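Local coordinates for protein phosphatase (Thermotoga maritima, PDB 1NF2) that probably acts as a magnesium-dependent phosphatase of the haloacid dehalogenase (HAD) superfamily, at residues 1-6 with 206-211; 189-194 with 219-224. All blocks are in the same frame, centred on the assembly; numbering follows the deposited sequence.

Contact 1: 1-6 with 206-211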
loop_
_atom_site.group_PDB
_atom_site.type_symbol
_atom_site.label_atom_id
_atom_site.label_comp_id
_atom_site.label_asym_id
_atom_site.label_seq_id
_atom_site.Cartn_x
_atom_site.Cartn_y
_atom_site.Cartn_z
ATOM N N MET A 1 -15.925 10.874 20.522
ATOM C CA MET A 1 -15.021 11.671 19.649
ATOM C C MET A 1 -13.906 10.827 19.034
ATOM O O MET A 1 -13.502 9.800 19.581
ATOM C CB MET A 1 -14.426 12.836 20.442
ATOM C CG MET A 1 -15.466 13.889 20.827
ATOM S SD MET A 1 -14.819 15.157 21.931
ATOM C CE MET A 1 -14.150 16.264 20.785
ATOM N N TYR A 2 -13.413 11.283 17.889
ATOM C CA TYR A 2 -12.361 10.595 17.154
ATOM C C TYR A 2 -11.035 11.322 17.268
ATOM O O TYR A 2 -10.991 12.550 17.207
ATOM C CB TYR A 2 -12.783 10.477 15.688
ATOM C CG TYR A 2 -13.953 9.552 15.531
ATOM C CD1 TYR A 2 -13.757 8.170 15.450
ATOM C CD2 TYR A 2 -15.261 10.033 15.568
ATOM C CE1 TYR A 2 -14.830 7.291 15.417
ATOM C CE2 TYR A 2 -16.347 9.157 15.534
ATOM C CZ TYR A 2 -16.120 7.784 15.462
ATOM O OH TYR A 2 -17.170 6.894 15.464
ATOM N N ARG A 3 -9.954 10.562 17.433
ATOM C CA ARG A 3 -8.621 11.153 17.573
ATOM C C ARG A 3 -7.585 10.556 16.623
ATOM O O ARG A 3 -6.438 10.998 16.602
ATOM C CB ARG A 3 -8.118 10.986 19.009
ATOM C CG ARG A 3 -9.039 11.567 20.063
ATOM C CD ARG A 3 -8.471 11.380 21.462
ATOM N NE ARG A 3 -9.285 12.027 22.487
ATOM C CZ ARG A 3 -10.536 11.684 22.781
ATOM N NH1 ARG A 3 -11.122 10.696 22.125
ATOM N NH2 ARG A 3 -11.198 12.328 23.735
ATOM N N VAL A 4 -7.990 9.558 15.841
ATOM C CA VAL A 4 -7.083 8.896 14.903
ATOM C C VAL A 4 -7.762 8.845 13.539
ATOM O O VAL A 4 -8.876 8.352 13.409
ATOM C CB VAL A 4 -6.743 7.466 15.391
ATOM C CG1 VAL A 4 -5.795 6.764 14.402
ATOM C CG2 VAL A 4 -6.106 7.550 16.775
ATOM N N PHE A 5 -7.073 9.360 12.532
ATOM C CA PHE A 5 -7.618 9.448 11.185
ATOM C C PHE A 5 -6.762 8.704 10.154
ATOM O O PHE A 5 -5.647 9.111 9.846
ATOM C CB PHE A 5 -7.752 10.937 10.838
ATOM C CG PHE A 5 -8.577 11.713 11.840
ATOM C CD1 PHE A 5 -9.972 11.705 11.773
ATOM C CD2 PHE A 5 -7.964 12.385 12.893
ATOM C CE1 PHE A 5 -10.746 12.348 12.744
ATOM C CE2 PHE A 5 -8.726 13.033 13.872
ATOM C CZ PHE A 5 -10.121 13.012 13.799
ATOM N N VAL A 6 -7.298 7.609 9.627
ATOM C CA VAL A 6 -6.569 6.795 8.655
ATOM C C VAL A 6 -7.060 7.038 7.226
ATOM O O VAL A 6 -8.250 6.950 6.944
ATOM C CB VAL A 6 -6.702 5.298 9.011
ATOM C CG1 VAL A 6 -5.846 4.455 8.059
ATOM C CG2 VAL A 6 -6.265 5.078 10.465
ATOM N N LYS A 206 -10.336 1.175 19.160
ATOM C CA LYS A 206 -11.135 1.237 17.940
ATOM C C LYS A 206 -12.132 2.396 17.852
ATOM O O LYS A 206 -12.295 2.993 16.785
ATOM C CB LYS A 206 -11.882 -0.084 17.741
ATOM C CG LYS A 206 -10.988 -1.232 17.328
ATOM C CD LYS A 206 -11.689 -2.578 17.463
ATOM C CE LYS A 206 -13.037 -2.599 16.760
ATOM N NZ LYS A 206 -12.916 -2.375 15.298
ATOM N N GLU A 207 -12.787 2.708 18.969
ATOM C CA GLU A 207 -13.802 3.763 19.020
ATOM C C GLU A 207 -13.373 5.164 18.609
ATOM O O GLU A 207 -14.209 5.978 18.238
ATOM C CB GLU A 207 -14.426 3.847 20.417
ATOM C CG GLU A 207 -15.615 2.932 20.636
ATOM C CD GLU A 207 -16.456 3.351 21.839
ATOM O OE1 GLU A 207 -15.900 3.431 22.957
ATOM O OE2 GLU A 207 -17.671 3.603 21.664
ATOM N N GLU A 208 -12.083 5.448 18.687
ATOM C CA GLU A 208 -11.575 6.766 18.336
ATOM C C GLU A 208 -10.901 6.810 16.961
ATOM O O GLU A 208 -10.244 7.794 16.619
ATOM C CB GLU A 208 -10.583 7.221 19.406
ATOM C CG GLU A 208 -9.617 6.131 19.812
ATOM C CD GLU A 208 -8.503 6.629 20.712
ATOM O OE1 GLU A 208 -8.767 7.507 21.562
ATOM O OE2 GLU A 208 -7.364 6.132 20.573
ATOM N N ILE A 209 -11.085 5.759 16.170
ATOM C CA ILE A 209 -10.462 5.672 14.851
ATOM C C ILE A 209 -11.430 5.749 13.679
ATOM O O ILE A 209 -12.463 5.090 13.682
ATOM C CB ILE A 209 -9.681 4.350 14.697
ATOM C CG1 ILE A 209 -8.669 4.202 15.837
ATOM C CG2 ILE A 209 -8.962 4.321 13.358
ATOM C CD1 ILE A 209 -7.856 2.925 15.772
ATOM N N VAL A 210 -11.076 6.556 12.681
ATOM C CA VAL A 210 -11.877 6.683 11.467
ATOM C C VAL A 210 -10.979 6.276 10.292
ATOM O O VAL A 210 -9.800 6.622 10.275
ATOM C CB VAL A 210 -12.322 8.145 11.206
ATOM C CG1 VAL A 210 -13.326 8.187 10.056
ATOM C CG2 VAL A 210 -12.919 8.731 12.445
ATOM N N VAL A 211 -11.530 5.545 9.325
ATOM C CA VAL A 211 -10.759 5.142 8.148
ATOM C C VAL A 211 -11.515 5.526 6.879
ATOM O O VAL A 211 -12.733 5.362 6.796
ATOM C CB VAL A 211 -10.487 3.601 8.106
ATOM C CG1 VAL A 211 -9.630 3.191 9.284
ATOM C CG2 VAL A 211 -11.785 2.840 8.141
HETATM O O HOH W 1 -15.931 8.356 19.357
HETATM O O HOH W 2 -11.843 8.164 21.970
HETATM O O HOH W 3 -16.525 4.966 17.273
#
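The carbonyl oxygen of E208 is gripped by two successive backbone amides. R3 N reaches E208 O at 2.9 Å, in the carbonyl plane and on a lone pair, with a C=O...N angle of 138°. V4 N comes to E208 O at 3.0 Å from nearly straight ahead. This shared acceptor starts the parallel ladder, which goes on with V210 N to V4 O and V6 N to V210 O, the latter 2.8 Å long. Neighbouring side chains on one face of the sheet lie side by side and point the same way: V4 CB touches I209 CG1 at 3.8 Å, and V6 CB meets V211 CG1 at 3.6 Å. The Y2 hydroxyl shares a water with E207 O, the water donating to that carbonyl. E208 CG sits between the backbone N and the carbonyl carbon (chi1 44°), and the chain runs extended beyond it toward R3. A water donates to E208 OE1, while OE2 is bonded to K205 N. OE1 lies 4.0 Å from R3 NH1, beyond salt-bridge range; the guanidinium has its salt bridge with D264 through NH2. The strand axes of 4-6 and 209-211 run 16° from parallel at a closest approach of 4.7 Å, which fits two adjacent central strands of the Rossmann-like core sheet of HAD phosphatases.

Contact 2: 189-194 with 219-224. With SO4 (sulfate ion), chain D.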
loop_
_atom_site.group_PDB
_atom_site.type_symbol
_atom_site.label_atom_id
_atom_site.label_comp_id
_atom_site.label_asym_id
_atom_site.label_seq_id
_atom_site.Cartn_x
_atom_site.Cartn_y
_atom_site.Cartn_z
ATOM N N VAL A 189 -0.482 -10.835 4.939
ATOM C CA VAL A 189 -0.223 -9.450 5.308
ATOM C C VAL A 189 -1.260 -8.611 4.566
ATOM O O VAL A 189 -1.571 -8.876 3.398
ATOM C CB VAL A 189 1.178 -8.977 4.870
ATOM C CG1 VAL A 189 2.230 -9.927 5.395
ATOM C CG2 VAL A 189 1.248 -8.867 3.352
ATOM N N ASP A 190 -1.814 -7.617 5.252
ATOM C CA ASP A 190 -2.798 -6.730 4.647
ATOM C C ASP A 190 -2.882 -5.458 5.484
ATOM O O ASP A 190 -2.331 -5.394 6.585
ATOM C CB ASP A 190 -4.169 -7.410 4.544
ATOM C CG ASP A 190 -4.744 -7.793 5.898
ATOM O OD1 ASP A 190 -4.923 -6.892 6.748
ATOM O OD2 ASP A 190 -5.025 -8.996 6.111
ATOM N N LYS A 191 -3.558 -4.444 4.956
ATOM C CA LYS A 191 -3.675 -3.168 5.654
ATOM C C LYS A 191 -4.334 -3.269 7.027
ATOM O O LYS A 191 -3.993 -2.518 7.929
ATOM C CB LYS A 191 -4.428 -2.158 4.783
ATOM C CG LYS A 191 -3.619 -1.653 3.596
ATOM C CD LYS A 191 -4.442 -0.678 2.772
ATOM C CE LYS A 191 -3.645 -0.071 1.629
ATOM N NZ LYS A 191 -4.549 0.760 0.781
ATOM N N GLY A 192 -5.273 -4.196 7.171
ATOM C CA GLY A 192 -5.958 -4.384 8.437
ATOM C C GLY A 192 -5.035 -4.901 9.527
ATOM O O GLY A 192 -5.033 -4.372 10.639
ATOM N N LYS A 193 -4.250 -5.935 9.224
ATOM C CA LYS A 193 -3.326 -6.483 10.211
ATOM C C LYS A 193 -2.313 -5.419 10.582
ATOM O O LYS A 193 -1.919 -5.295 11.748
ATOM C CB LYS A 193 -2.591 -7.715 9.665
ATOM C CG LYS A 193 -3.435 -8.982 9.580
ATOM C CD LYS A 193 -2.527 -10.210 9.425
ATOM C CE LYS A 193 -3.317 -11.507 9.342
ATOM N NZ LYS A 193 -4.161 -11.557 8.116
ATOM N N ALA A 194 -1.881 -4.646 9.592
ATOM C CA ALA A 194 -0.919 -3.593 9.863
ATOM C C ALA A 194 -1.531 -2.523 10.788
ATOM O O ALA A 194 -0.871 -2.053 11.714
ATOM C CB ALA A 194 -0.442 -2.960 8.556
ATOM N N LEU A 219 -10.821 -2.530 2.823
ATOM C CA LEU A 219 -11.890 -3.226 3.520
ATOM C C LEU A 219 -11.342 -3.883 4.800
ATOM O O LEU A 219 -12.037 -3.983 5.819
ATOM C CB LEU A 219 -12.473 -4.275 2.574
ATOM C CG LEU A 219 -13.865 -4.859 2.774
ATOM C CD1 LEU A 219 -14.899 -3.751 2.883
ATOM C CD2 LEU A 219 -14.175 -5.766 1.583
ATOM N N PHE A 220 -10.090 -4.324 4.745
ATOM C CA PHE A 220 -9.450 -4.956 5.894
ATOM C C PHE A 220 -9.299 -3.972 7.060
ATOM O O PHE A 220 -9.369 -4.376 8.219
ATOM C CB PHE A 220 -8.069 -5.501 5.498
ATOM C CG PHE A 220 -8.117 -6.736 4.627
ATOM C CD1 PHE A 220 -8.358 -7.989 5.183
ATOM C CD2 PHE A 220 -7.907 -6.644 3.251
ATOM C CE1 PHE A 220 -8.386 -9.142 4.379
ATOM C CE2 PHE A 220 -7.933 -7.780 2.441
ATOM C CZ PHE A 220 -8.172 -9.035 3.004
ATOM N N MET A 221 -9.080 -2.690 6.757
ATOM C CA MET A 221 -8.920 -1.675 7.800
ATOM C C MET A 221 -10.233 -1.361 8.515
ATOM O O MET A 221 -10.241 -0.997 9.691
ATOM C CB MET A 221 -8.341 -0.379 7.215
ATOM C CG MET A 221 -6.882 -0.505 6.752
ATOM S SD MET A 221 -6.048 1.062 6.398
ATOM C CE MET A 221 -4.948 1.043 7.506
ATOM N N PHE A 222 -11.340 -1.502 7.793
ATOM C CA PHE A 222 -12.659 -1.234 8.342
ATOM C C PHE A 222 -12.939 -1.981 9.635
ATOM O O PHE A 222 -13.562 -1.438 10.555
ATOM C CB PHE A 222 -13.740 -1.596 7.325
ATOM C CG PHE A 222 -14.053 -0.502 6.347
ATOM C CD1 PHE A 222 -15.146 -0.611 5.504
ATOM C CD2 PHE A 222 -13.268 0.639 6.278
ATOM C CE1 PHE A 222 -15.456 0.396 4.607
ATOM C CE2 PHE A 222 -13.571 1.652 5.383
ATOM C CZ PHE A 222 -14.669 1.528 4.547
ATOM N N GLU A 223 -12.485 -3.230 9.693
ATOM C CA GLU A 223 -12.702 -4.077 10.859
ATOM C C GLU A 223 -11.979 -3.544 12.087
ATOM O O GLU A 223 -12.312 -3.899 13.216
ATOM C CB GLU A 223 -12.227 -5.502 10.565
ATOM C CG GLU A 223 -12.483 -5.964 9.132
ATOM C CD GLU A 223 -13.944 -5.867 8.719
ATOM O OE1 GLU A 223 -14.242 -6.144 7.537
ATOM O OE2 GLU A 223 -14.794 -5.518 9.568
ATOM N N GLU A 224 -10.992 -2.689 11.861
ATOM C CA GLU A 224 -10.210 -2.109 12.946
ATOM C C GLU A 224 -10.575 -0.657 13.289
ATOM O O GLU A 224 -9.845 0.007 14.027
ATOM C CB GLU A 224 -8.729 -2.166 12.583
ATOM C CG GLU A 224 -8.227 -3.556 12.225
ATOM C CD GLU A 224 -8.484 -4.564 13.329
ATOM O OE1 GLU A 224 -8.171 -4.257 14.495
ATOM O OE2 GLU A 224 -8.996 -5.663 13.030
HETATM S S SO4 D . -3.978 0.815 -2.921
HETATM O O1 SO4 D . -3.296 1.797 -2.080
HETATM O O2 SO4 D . -2.971 -0.019 -3.585
HETATM O O3 SO4 D . -4.849 -0.003 -2.063
HETATM O O4 SO4 D . -4.776 1.472 -3.962
#
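D190 lays its carboxylate over one face of the F220 ring, the two planes 13° apart, with CG 3.6 Å above the ring plane and offset toward the rim. OD2 is 3.6 Å from F220 CD1, and D190 CB stands 4.1 Å from the ring centroid, a CH-pi contact over the face. D190 is also the N-cap residue of helix 191-202: OD1 accepts from K193 N at 2.7 Å from the syn side, but tilted 30° out of the carboxylate plane, while OD2 forms a salt bridge with K193 NZ, a weak bond. With CG between the backbone N and the carbonyl carbon (chi1 62°), the carboxylate can both cap the helix and lie over F220. An alanine here would probably leave K193 N without its capping acceptor, K193 NZ without its charge mate and the F220 face without its stacked carboxylate. The tightest backbone approach is at G192, whose CA lies 3.4 Å from F220 O in a CA-H...O contact; any side-chain carbon here would run into that oxygen. Beside it, in the buried part, M221 CG rests on K191 CB at 3.6 Å. F220 is solvent-exposed despite its stacked face, and E224 is the loose end: just CG touches G192 O, the carboxylate turning to a salt bridge with R199. K191, extended beyond CG, carries NZ beyond the packed part to salt bridges with D8 and with D218 of helix 216-222, and to O3 of a sulfate, probably a crystallisation ion, at 3.0 Å. A lysine at a helix start beside the acidic metal site, where D8 is a magnesium ligand, is characteristic of the HAD phosphatase active site.

In the fold
Contacts 1 and 2 have centres 14 Å apart and interlock along the chain: helix 191-202 leads into strand 209-213, which leads into helix 216-222. They also touch directly. V6 CG1 packs on M221 CE at 3.6 Å, so the sheet face bearing V6 receives the methionine of contact 2, and K206 NZ lies 2.6 Å from E223 O, a probable hydrogen bond. Contact 2 borders the magnesium site formed by D8, D10 and D214, the side chain of K191 being about 5 Å from the bound magnesium ion. Contact 1 lies further back on strand 4-8, which carries D8; the side chain of V6 is about 11 Å from the magnesium ion.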